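Local coordinates for twitching motility protein PilT (Aquifex aeolicus, PDB 2EYU), which probably hydrolyses ATP, as a P-loop NTPase of the type II/IV secretion family, to power retraction of pili in twitching motility, at residues E197-L200 with Q201-Y204; L185-T189 with A190-L194; Q150-Q153 with V154-V157; K245-E248 with R249-R252. The protein carries 1 engineered substitution. All coordinates share one frame; numbering follows the deposited sequence.

Contact 1. Residues E197-L200 with Q201-Y204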
loop_
_atom_site.group_PDB
_atom_site.type_symbol
_atom_site.label_atom_id
_atom_site.label_comp_id
_atom_site.label_asym_id
_atom_site.label_seq_id
_atom_site.Cartn_x
_atom_site.Cartn_y
_atom_site.Cartn_z
ATOM N N GLU A 197 -8.375 -16.076 -11.153
ATOM C CA GLU A 197 -8.341 -16.381 -12.565
ATOM C C GLU A 197 -7.288 -15.582 -13.326
ATOM O O GLU A 197 -7.094 -15.824 -14.518
ATOM C CB GLU A 197 -9.684 -16.077 -13.245
ATOM C CG GLU A 197 -10.853 -16.897 -12.722
ATOM C CD GLU A 197 -11.530 -16.176 -11.572
ATOM O OE1 GLU A 197 -11.798 -14.960 -11.712
ATOM O OE2 GLU A 197 -11.770 -16.816 -10.525
ATOM N N ASN A 198 -6.605 -14.630 -12.702
ATOM C CA ASN A 198 -5.634 -13.837 -13.451
ATOM C C ASN A 198 -6.313 -13.036 -14.556
ATOM O O ASN A 198 -5.949 -13.171 -15.728
ATOM C CB ASN A 198 -4.549 -14.719 -14.080
ATOM C CG ASN A 198 -3.302 -13.926 -14.425
ATOM O OD1 ASN A 198 -2.999 -12.930 -13.768
ATOM N ND2 ASN A 198 -2.569 -14.362 -15.444
ATOM N N LYS A 199 -7.284 -12.234 -14.189
ATOM C CA LYS A 199 -7.994 -11.307 -15.055
ATOM C C LYS A 199 -7.734 -9.866 -14.592
ATOM O O LYS A 199 -8.666 -9.148 -14.235
ATOM C CB LYS A 199 -9.501 -11.534 -15.041
ATOM C CG LYS A 199 -9.970 -12.349 -16.244
ATOM C CD LYS A 199 -10.899 -13.478 -15.812
ATOM C CE LYS A 199 -10.756 -14.682 -16.730
ATOM N NZ LYS A 199 -9.640 -15.563 -16.262
ATOM N N LEU A 200 -6.460 -9.523 -14.625
ATOM C CA LEU A 200 -5.950 -8.263 -14.072
ATOM C C LEU A 200 -6.400 -7.096 -14.941
ATOM O O LEU A 200 -6.530 -5.952 -14.504
ATOM C CB LEU A 200 -4.438 -8.362 -13.921
ATOM C CG LEU A 200 -3.847 -9.216 -12.803
ATOM C CD1 LEU A 200 -2.468 -8.693 -12.412
ATOM C CD2 LEU A 200 -4.714 -9.296 -11.548
ATOM N N GLN A 201 -6.671 -7.401 -16.213
ATOM C CA GLN A 201 -7.247 -6.418 -17.121
ATOM C C GLN A 201 -8.649 -6.025 -16.658
ATOM O O GLN A 201 -8.948 -4.834 -16.573
ATOM C CB GLN A 201 -7.331 -6.948 -18.548
ATOM C CG GLN A 201 -6.673 -6.066 -19.598
ATOM C CD GLN A 201 -5.987 -6.911 -20.658
ATOM O OE1 GLN A 201 -6.566 -7.883 -21.151
ATOM N NE2 GLN A 201 -4.756 -6.552 -20.997
ATOM N N GLN A 202 -9.466 -7.036 -16.377
ATOM C CA GLN A 202 -10.805 -6.825 -15.831
ATOM C C GLN A 202 -10.799 -6.247 -14.427
ATOM O O GLN A 202 -11.709 -5.511 -14.038
ATOM C CB GLN A 202 -11.561 -8.163 -15.893
ATOM C CG GLN A 202 -11.599 -8.702 -17.319
ATOM C CD GLN A 202 -12.755 -8.171 -18.140
ATOM O OE1 GLN A 202 -13.450 -7.229 -17.763
ATOM N NE2 GLN A 202 -12.990 -8.778 -19.302
ATOM N N VAL A 203 -9.788 -6.522 -13.610
ATOM C CA VAL A 203 -9.663 -5.913 -12.287
ATOM C C VAL A 203 -9.563 -4.391 -12.437
ATOM O O VAL A 203 -10.147 -3.663 -11.637
ATOM C CB VAL A 203 -8.413 -6.418 -11.544
ATOM C CG1 VAL A 203 -8.047 -5.551 -10.351
ATOM C CG2 VAL A 203 -8.615 -7.870 -11.101
ATOM N N TYR A 204 -8.819 -3.957 -13.462
ATOM C CA TYR A 204 -8.663 -2.514 -13.687
ATOM C C TYR A 204 -9.986 -1.881 -14.090
ATOM O O TYR A 204 -10.394 -0.868 -13.526
ATOM C CB TYR A 204 -7.608 -2.214 -14.754
ATOM C CG TYR A 204 -7.373 -0.722 -14.941
ATOM C CD1 TYR A 204 -6.558 -0.025 -14.065
ATOM C CD2 TYR A 204 -7.962 -0.017 -15.982
ATOM C CE1 TYR A 204 -6.325 1.336 -14.207
ATOM C CE2 TYR A 204 -7.735 1.346 -16.134
ATOM C CZ TYR A 204 -6.919 2.013 -15.249
ATOM O OH TYR A 204 -6.693 3.370 -15.397
#
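Lys199 and Gln202 run side by side and point the same way, with Lys199 CB 4.0 Å from Gln202 CB and the two CG atoms almost as close, so aliphatic carbon lies along aliphatic carbon on the exposed flank of the turn. Beyond CG they part: the lysine chain bends back so that NZ makes a weak bond to Glu197 O. Leu200 and Val203 form a second parallel pair, turned toward the protein, where Leu200 CD2 meets Val203 CG2 at 4.2 Å. With CG1 anti to its backbone N (chi1 165°), Val203 has CG2 turned back over the first turn, 3.4 Å from Lys199 O. The backbone here leaves one helix and enters the next: Asn198, with positive phi, is the C-prime residue of a Schellman motif closing helix 189-197, and Lys199 is the N-cap of helix 200-209. Lys199 O accepts from Val203 N at 2.9 Å, and Leu200 O from Tyr204 N at 3.2 Å. Val203 also packs on Ile191 and Leu194 of the preceding helix, Leu200 rests on Ile139 and His140 of helix 135-144, and the Tyr204 hydroxyl is hydrogen-bonded to Glu246.

Contact 2. Residues L185-T189 with A190-L194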
loop_
_atom_site.group_PDB
_atom_site.type_symbol
_atom_site.label_atom_id
_atom_site.label_comp_id
_atom_site.label_asym_id
_atom_site.label_seq_id
_atom_site.Cartn_x
_atom_site.Cartn_y
_atom_site.Cartn_z
ATOM N N LEU A 185 -6.944 0.006 -4.428
ATOM C CA LEU A 185 -7.576 -1.270 -4.757
ATOM C C LEU A 185 -7.793 -2.039 -3.451
ATOM O O LEU A 185 -6.848 -2.575 -2.869
ATOM C CB LEU A 185 -6.740 -2.130 -5.689
ATOM C CG LEU A 185 -7.235 -3.558 -5.932
ATOM C CD1 LEU A 185 -8.690 -3.562 -6.381
ATOM C CD2 LEU A 185 -6.389 -4.292 -6.959
ATOM N N ILE A 186 -9.033 -2.051 -3.003
ATOM C CA ILE A 186 -9.339 -2.846 -1.804
ATOM C C ILE A 186 -10.319 -3.924 -2.246
ATOM O O ILE A 186 -11.505 -3.632 -2.364
ATOM C CB ILE A 186 -9.870 -1.978 -0.675
ATOM C CG1 ILE A 186 -8.773 -1.067 -0.086
ATOM C CG2 ILE A 186 -10.520 -2.729 0.489
ATOM C CD1 ILE A 186 -9.359 0.001 0.809
ATOM N N PRO A 187 -9.748 -5.104 -2.456
ATOM C CA PRO A 187 -10.441 -6.184 -3.154
ATOM C C PRO A 187 -11.777 -6.416 -2.444
ATOM O O PRO A 187 -11.869 -6.149 -1.251
ATOM C CB PRO A 187 -9.502 -7.367 -3.052
ATOM C CG PRO A 187 -8.164 -6.801 -2.759
ATOM C CD PRO A 187 -8.396 -5.510 -2.026
ATOM N N ASN A 188 -12.738 -6.832 -3.238
ATOM C CA ASN A 188 -14.069 -7.251 -2.819
ATOM C C ASN A 188 -14.229 -8.647 -3.416
ATOM O O ASN A 188 -13.254 -9.119 -4.018
ATOM C CB ASN A 188 -15.148 -6.280 -3.264
ATOM C CG ASN A 188 -15.228 -6.121 -4.771
ATOM O OD1 ASN A 188 -14.561 -6.833 -5.522
ATOM N ND2 ASN A 188 -16.044 -5.193 -5.241
ATOM N N THR A 189 -15.359 -9.312 -3.274
ATOM C CA THR A 189 -15.410 -10.698 -3.741
ATOM C C THR A 189 -15.085 -10.838 -5.225
ATOM O O THR A 189 -14.426 -11.807 -5.613
ATOM C CB THR A 189 -16.800 -11.308 -3.467
ATOM O OG1 THR A 189 -16.817 -11.886 -2.161
ATOM C CG2 THR A 189 -17.072 -12.417 -4.474
ATOM N N ALA A 190 -15.520 -9.890 -6.036
ATOM C CA ALA A 190 -15.375 -9.914 -7.485
ATOM C C ALA A 190 -13.931 -9.788 -7.950
ATOM O O ALA A 190 -13.540 -10.600 -8.789
ATOM C CB ALA A 190 -16.198 -8.799 -8.114
ATOM N N ILE A 191 -13.186 -8.809 -7.433
ATOM C CA ILE A 191 -11.764 -8.667 -7.778
ATOM C C ILE A 191 -10.955 -9.790 -7.146
ATOM O O ILE A 191 -9.972 -10.232 -7.713
ATOM C CB ILE A 191 -11.200 -7.307 -7.356
ATOM C CG1 ILE A 191 -11.827 -6.718 -6.093
ATOM C CG2 ILE A 191 -11.332 -6.254 -8.459
ATOM C CD1 ILE A 191 -12.296 -5.286 -6.314
ATOM N N ARG A 192 -11.333 -10.311 -5.980
ATOM C CA ARG A 192 -10.634 -11.489 -5.444
ATOM C C ARG A 192 -10.658 -12.619 -6.447
ATOM O O ARG A 192 -9.650 -13.190 -6.814
ATOM C CB ARG A 192 -11.296 -11.908 -4.141
ATOM C CG ARG A 192 -11.171 -10.813 -3.095
ATOM C CD ARG A 192 -11.138 -11.423 -1.693
ATOM N NE ARG A 192 -9.810 -11.313 -1.140
ATOM C CZ ARG A 192 -9.256 -10.422 -0.347
ATOM N NH1 ARG A 192 -9.890 -9.376 0.137
ATOM N NH2 ARG A 192 -7.982 -10.635 -0.035
ATOM N N ASN A 193 -11.865 -12.918 -6.923
ATOM C CA ASN A 193 -12.034 -13.910 -7.978
ATOM C C ASN A 193 -11.176 -13.618 -9.195
ATOM O O ASN A 193 -10.404 -14.443 -9.696
ATOM C CB ASN A 193 -13.527 -13.902 -8.358
ATOM C CG ASN A 193 -13.723 -14.507 -9.737
ATOM O OD1 ASN A 193 -13.868 -15.723 -9.851
ATOM N ND2 ASN A 193 -13.717 -13.678 -10.778
ATOM N N LEU A 194 -11.284 -12.392 -9.731
ATOM C CA LEU A 194 -10.501 -12.111 -10.944
ATOM C C LEU A 194 -9.010 -12.236 -10.702
ATOM O O LEU A 194 -8.294 -12.717 -11.589
ATOM C CB LEU A 194 -10.805 -10.721 -11.516
ATOM C CG LEU A 194 -12.276 -10.424 -11.799
ATOM C CD1 LEU A 194 -12.512 -8.918 -11.730
ATOM C CD2 LEU A 194 -12.715 -10.973 -13.140
#
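Ile191 is the side chain on which the tight half of this contact closes. Its CG1 lies 3.9 Å from Pro187 CB, and its CD1 end slides past Leu185 CD1 in the opposite direction, though both methyls are crowded by other atoms in the model and their exact spacing is doubtful. Asn188 crosses Ile191 at about a right angle, but the amide oxygen is modelled too near the isoleucine carbons, so the exact fit there is doubtful too. Leu185, Pro187 and Ile191 are all buried. This is where the chain passes from strand 179-185 into helix 189-197, and Asn188 is the N-cap. Its CG sits between the backbone N and the carbonyl carbon (chi1 61°), which swings the amide back over the first turn; OD1 accepts from Ile191 N at 3.1 Å, almost straight at 177°, though the crowding leaves the oxygen's place less sure. Arg192 N bonds to Asn188 O in the first helical turn, with the same reservation. Arg192 closes another side: Pro187 CB lies over one face of its guanidinium, off toward the rim and 3.8 Å from Arg192 NH1, while NE is hydrogen-bonded to Ser159 O and NH2 to Leu162 O. The looser side is the outer one. Thr189 is exposed and meets 190-194 with CB and CG2 against Ala190 N, while Ala190 itself touches Leu206 of helix 200-209. The regular helical bond from Asn193 N to Thr189 O is 3.1 Å long.

Contact 3. Residues Q150-Q153 with V154-V157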
loop_
_atom_site.group_PDB
_atom_site.type_symbol
_atom_site.label_atom_id
_atom_site.label_comp_id
_atom_site.label_asym_id
_atom_site.label_seq_id
_atom_site.Cartn_x
_atom_site.Cartn_y
_atom_site.Cartn_z
ATOM N N GLN A 150 5.926 -21.283 -9.389
ATOM C CA GLN A 150 5.357 -20.858 -8.122
ATOM C C GLN A 150 4.402 -19.682 -8.240
ATOM O O GLN A 150 3.848 -19.275 -7.215
ATOM C CB GLN A 150 6.484 -20.461 -7.152
ATOM C CG GLN A 150 7.310 -21.659 -6.697
ATOM C CD GLN A 150 7.859 -21.429 -5.298
ATOM O OE1 GLN A 150 8.153 -22.380 -4.570
ATOM N NE2 GLN A 150 7.985 -20.160 -4.922
ATOM N N GLN A 151 4.180 -19.125 -9.432
ATOM C CA GLN A 151 3.408 -17.902 -9.502
ATOM C C GLN A 151 1.915 -18.159 -9.405
ATOM O O GLN A 151 1.262 -17.336 -8.762
ATOM C CB GLN A 151 3.721 -17.135 -10.794
ATOM C CG GLN A 151 5.230 -16.900 -10.881
ATOM C CD GLN A 151 5.547 -16.133 -12.165
ATOM O OE1 GLN A 151 6.692 -15.723 -12.350
ATOM N NE2 GLN A 151 4.562 -15.980 -13.028
ATOM N N GLU A 152 1.393 -19.231 -10.004
ATOM C CA GLU A 152 -0.029 -19.531 -9.748
ATOM C C GLU A 152 -0.334 -19.557 -8.252
ATOM O O GLU A 152 -1.318 -18.983 -7.770
ATOM C CB GLU A 152 -0.411 -20.872 -10.375
ATOM C CG GLU A 152 -1.747 -21.388 -9.855
ATOM C CD GLU A 152 -2.845 -21.277 -10.891
ATOM O OE1 GLU A 152 -3.444 -20.189 -11.000
ATOM O OE2 GLU A 152 -3.106 -22.277 -11.590
ATOM N N GLN A 153 0.565 -20.189 -7.509
ATOM C CA GLN A 153 0.535 -20.265 -6.055
ATOM C C GLN A 153 0.434 -18.888 -5.402
ATOM O O GLN A 153 -0.567 -18.568 -4.763
ATOM C CB GLN A 153 1.766 -21.002 -5.527
ATOM C CG GLN A 153 1.451 -21.726 -4.219
ATOM C CD GLN A 153 2.637 -22.459 -3.631
ATOM O OE1 GLN A 153 3.237 -23.328 -4.256
ATOM N NE2 GLN A 153 2.979 -22.073 -2.405
ATOM N N VAL A 154 1.458 -18.069 -5.552
ATOM C CA VAL A 154 1.478 -16.684 -5.100
ATOM C C VAL A 154 0.296 -15.888 -5.565
ATOM O O VAL A 154 -0.267 -15.093 -4.799
ATOM C CB VAL A 154 2.719 -15.960 -5.703
ATOM C CG1 VAL A 154 2.836 -14.573 -5.094
ATOM C CG2 VAL A 154 3.959 -16.792 -5.500
ATOM N N ARG A 155 -0.116 -16.068 -6.836
ATOM C CA ARG A 155 -1.259 -15.247 -7.258
ATOM C C ARG A 155 -2.498 -15.528 -6.410
ATOM O O ARG A 155 -3.195 -14.616 -5.961
ATOM C CB ARG A 155 -1.567 -15.454 -8.733
ATOM C CG ARG A 155 -2.492 -14.421 -9.354
ATOM C CD ARG A 155 -2.851 -14.779 -10.786
ATOM N NE ARG A 155 -2.124 -15.937 -11.286
ATOM C CZ ARG A 155 -0.973 -16.026 -11.922
ATOM N NH1 ARG A 155 -0.246 -14.956 -12.215
ATOM N NH2 ARG A 155 -0.509 -17.221 -12.284
ATOM N N ILE A 156 -2.798 -16.792 -6.155
ATOM C CA ILE A 156 -4.036 -17.128 -5.427
ATOM C C ILE A 156 -3.893 -16.899 -3.930
ATOM O O ILE A 156 -4.889 -16.608 -3.271
ATOM C CB ILE A 156 -4.456 -18.574 -5.763
ATOM C CG1 ILE A 156 -4.990 -18.726 -7.187
ATOM C CG2 ILE A 156 -5.452 -19.096 -4.723
ATOM C CD1 ILE A 156 -4.494 -19.918 -7.964
ATOM N N VAL A 157 -2.719 -16.989 -3.328
ATOM C CA VAL A 157 -2.536 -16.536 -1.939
ATOM C C VAL A 157 -2.906 -15.070 -1.818
ATOM O O VAL A 157 -3.633 -14.648 -0.921
ATOM C CB VAL A 157 -1.077 -16.725 -1.481
ATOM C CG1 VAL A 157 -0.802 -16.060 -0.143
ATOM C CG2 VAL A 157 -0.709 -18.207 -1.390
#
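The opening turns of helix 151-161, which precedes strand 162-171 of the central sheet, make up this contact; Val154 is its buried residue and, with Gln151 and Arg155, touches helix 135-144. Four successive backbone bonds join the segments. Val154 N lies 3.2 Å from Gln150 O, and the shortest of the four is Arg155 N to Gln151 O at 2.7 Å; Ile156 N to Glu152 O and Val157 N to Gln153 O follow. On the inner side, Val154 CG2 is anti to its own carbonyl carbon and is brought down to Gln150 O, 3.0 Å away. The valine is buried against Ile142, Val143 and Phe146. Arg155 leaves the helix with CG anti to the backbone N (chi1 -166°) and runs extended as far as CD. There chi3, at -6°, is nearly eclipsed, a strained or uncertain turn that doubles the guanidinium back along the preceding turn. Gln151 O lies over one face of it, offset toward the rim, and Arg155 NH2 comes 3.5 Å from Glu152 CA. On the outer side the Glu152 and Ile156 chains cross obliquely: the glutamate bends at chi2, and its OE1 lies 3.2 Å from Ile156 CD1, so a carboxylate rests against a methyl group. Glu152 OE1 and Arg155 NH2 remain 4.4 Å apart, too far for a salt bridge. The two charges can therefore attract only as neighbours, probably weakly, and what ties the segments together is backbone hydrogen bonding, with methyl groups and a guanidinium laid against oxygens and backbone.

Contact 4. Residues K245-E248 with R249-R252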
loop_
_atom_site.group_PDB
_atom_site.type_symbol
_atom_site.label_atom_id
_atom_site.label_comp_id
_atom_site.label_asym_id
_atom_site.label_seq_id
_atom_site.Cartn_x
_atom_site.Cartn_y
_atom_site.Cartn_z
ATOM N N LYS A 245 -3.118 8.755 -22.056
ATOM C CA LYS A 245 -4.140 8.640 -23.093
ATOM C C LYS A 245 -5.552 8.499 -22.534
ATOM O O LYS A 245 -6.500 9.082 -23.076
ATOM C CB LYS A 245 -3.829 7.436 -23.989
ATOM C CG LYS A 245 -3.465 7.816 -25.414
ATOM C CD LYS A 245 -2.027 8.302 -25.493
ATOM C CE LYS A 245 -1.628 8.549 -26.941
ATOM N NZ LYS A 245 -1.645 7.279 -27.734
ATOM N N GLU A 246 -5.662 7.712 -21.469
ATOM C CA GLU A 246 -6.894 7.545 -20.710
ATOM C C GLU A 246 -7.304 8.850 -20.033
ATOM O O GLU A 246 -8.481 9.217 -20.041
ATOM C CB GLU A 246 -6.721 6.427 -19.675
ATOM C CG GLU A 246 -7.990 5.778 -19.174
ATOM C CD GLU A 246 -7.933 5.191 -17.784
ATOM O OE1 GLU A 246 -9.004 4.952 -17.175
ATOM O OE2 GLU A 246 -6.837 4.950 -17.242
ATOM N N LEU A 247 -6.385 9.612 -19.444
ATOM C CA LEU A 247 -6.814 10.888 -18.835
ATOM C C LEU A 247 -7.265 11.857 -19.912
ATOM O O LEU A 247 -8.233 12.625 -19.770
ATOM C CB LEU A 247 -5.689 11.462 -17.980
ATOM C CG LEU A 247 -5.917 12.668 -17.087
ATOM C CD1 LEU A 247 -7.175 12.546 -16.232
ATOM C CD2 LEU A 247 -4.725 12.918 -16.162
ATOM N N GLU A 248 -6.540 11.849 -21.044
ATOM C CA GLU A 248 -6.942 12.857 -22.041
ATOM C C GLU A 248 -8.327 12.495 -22.559
ATOM O O GLU A 248 -9.147 13.365 -22.821
ATOM C CB GLU A 248 -5.957 12.946 -23.191
ATOM C CG GLU A 248 -6.031 11.793 -24.181
ATOM C CD GLU A 248 -5.214 12.060 -25.428
ATOM O OE1 GLU A 248 -4.378 12.988 -25.388
ATOM O OE2 GLU A 248 -5.401 11.347 -26.440
ATOM N N ARG A 249 -8.561 11.181 -22.695
ATOM C CA ARG A 249 -9.897 10.756 -23.128
ATOM C C ARG A 249 -10.901 11.191 -22.073
ATOM O O ARG A 249 -12.053 11.514 -22.327
ATOM C CB ARG A 249 -9.969 9.251 -23.367
ATOM C CG ARG A 249 -9.516 8.803 -24.741
ATOM C CD ARG A 249 -10.263 9.559 -25.823
ATOM N NE ARG A 249 -9.555 10.694 -26.392
ATOM C CZ ARG A 249 -9.912 11.966 -26.255
ATOM N NH1 ARG A 249 -10.989 12.294 -25.552
ATOM N NH2 ARG A 249 -9.188 12.920 -26.827
HETATM N N MSE A 250 -10.454 11.185 -20.812
HETATM C CA MSE A 250 -11.422 11.560 -19.782
HETATM C C MSE A 250 -11.845 13.023 -19.927
HETATM O O MSE A 250 -13.047 13.290 -19.954
HETATM C CB MSE A 250 -10.835 11.316 -18.393
HETATM C CG MSE A 250 -10.525 9.844 -18.140
HETATM SE SE MSE A 250 -10.285 9.516 -16.247
HETATM C CE MSE A 250 -9.105 8.032 -16.589
ATOM N N ILE A 251 -10.845 13.886 -20.008
ATOM C CA ILE A 251 -10.961 15.330 -20.001
ATOM C C ILE A 251 -11.970 15.835 -21.030
ATOM O O ILE A 251 -12.727 16.761 -20.736
ATOM C CB ILE A 251 -9.603 16.030 -20.255
ATOM C CG1 ILE A 251 -8.412 15.458 -19.505
ATOM C CG2 ILE A 251 -9.757 17.522 -19.977
ATOM C CD1 ILE A 251 -8.410 15.612 -18.000
ATOM N N ARG A 252 -11.973 15.239 -22.211
ATOM C CA ARG A 252 -12.819 15.627 -23.327
ATOM C C ARG A 252 -14.308 15.470 -23.046
ATOM O O ARG A 252 -15.079 15.455 -24.031
ATOM C CB ARG A 252 -12.455 14.785 -24.558
ATOM C CG ARG A 252 -11.172 15.237 -25.247
ATOM C CD ARG A 252 -11.323 15.024 -26.748
ATOM N NE ARG A 252 -12.729 15.120 -27.134
ATOM C CZ ARG A 252 -13.462 14.179 -27.702
ATOM N NH1 ARG A 252 -12.952 12.991 -27.990
ATOM N NH2 ARG A 252 -14.739 14.419 -27.994
#
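Backbone bonds of the i to i+4 kind run through this last helix, from Arg249 N to Lys245 O at 3.0 Å, through Ile251 N to Leu247 O, an oxygen whose place is less sure, to a weak one from Arg252 N to Glu248 O at 3.4 Å, where the helix is running out. Leu247 and Ile251 cross at a slant, with CD1 of Leu247 touching CD1 of Ile251 at 3.7 Å, and the selenium of selenomethionine Met250 lies 4.3 Å from Leu247 CD1. Met250, extended beyond CG, crosses the extended Glu246 chain, its CE reaching 3.1 Å from Glu246 OE1. Glu248 holds CG between its backbone N and carbonyl carbon (chi1 75°), which sets Glu248 CG 3.0 Å from Arg249 N. Its carboxylate plane is turned 52° from the guanidinium of Arg249; Glu248 OE2 and Arg249 NH2 are 4.1 Å apart, beyond a salt bridge. One face of that guanidinium has Glu248 O over it, and CB of Arg252 lies at its edge. On the inner side Leu247 packs on Asn220, Leu223 and Tyr224 of helix 219-228, Met250 also rests on Asn220, and Glu246 OE2 is hydrogen-bonded to the Tyr204 hydroxyl of helix 200-209.

How the contacts relate
Contact 2 is the most buried of the four, a strand-to-helix turn with an apolar core; contacts 1, 3 and 4 lie at the surface, each with a single buried residue. Contacts 1 and 2 hold the two successive helices 189-197 and 200-209, their centres about 9 Å apart, and are joined by a probable hydrogen bond from Lys199 N to Leu194 O at 2.8 Å. Contact 3, on helix 151-161, meets contact 1 where Arg155 lies against Asn198. Contact 4, at the chain's end, touches contact 1 through Tyr204 and Glu246, but stays about 21 Å from contact 3 at the nearest atoms. Capping marks contacts 1 and 2, whereas contacts 3 and 4 are stretches of helix carrying oppositely charged neighbours.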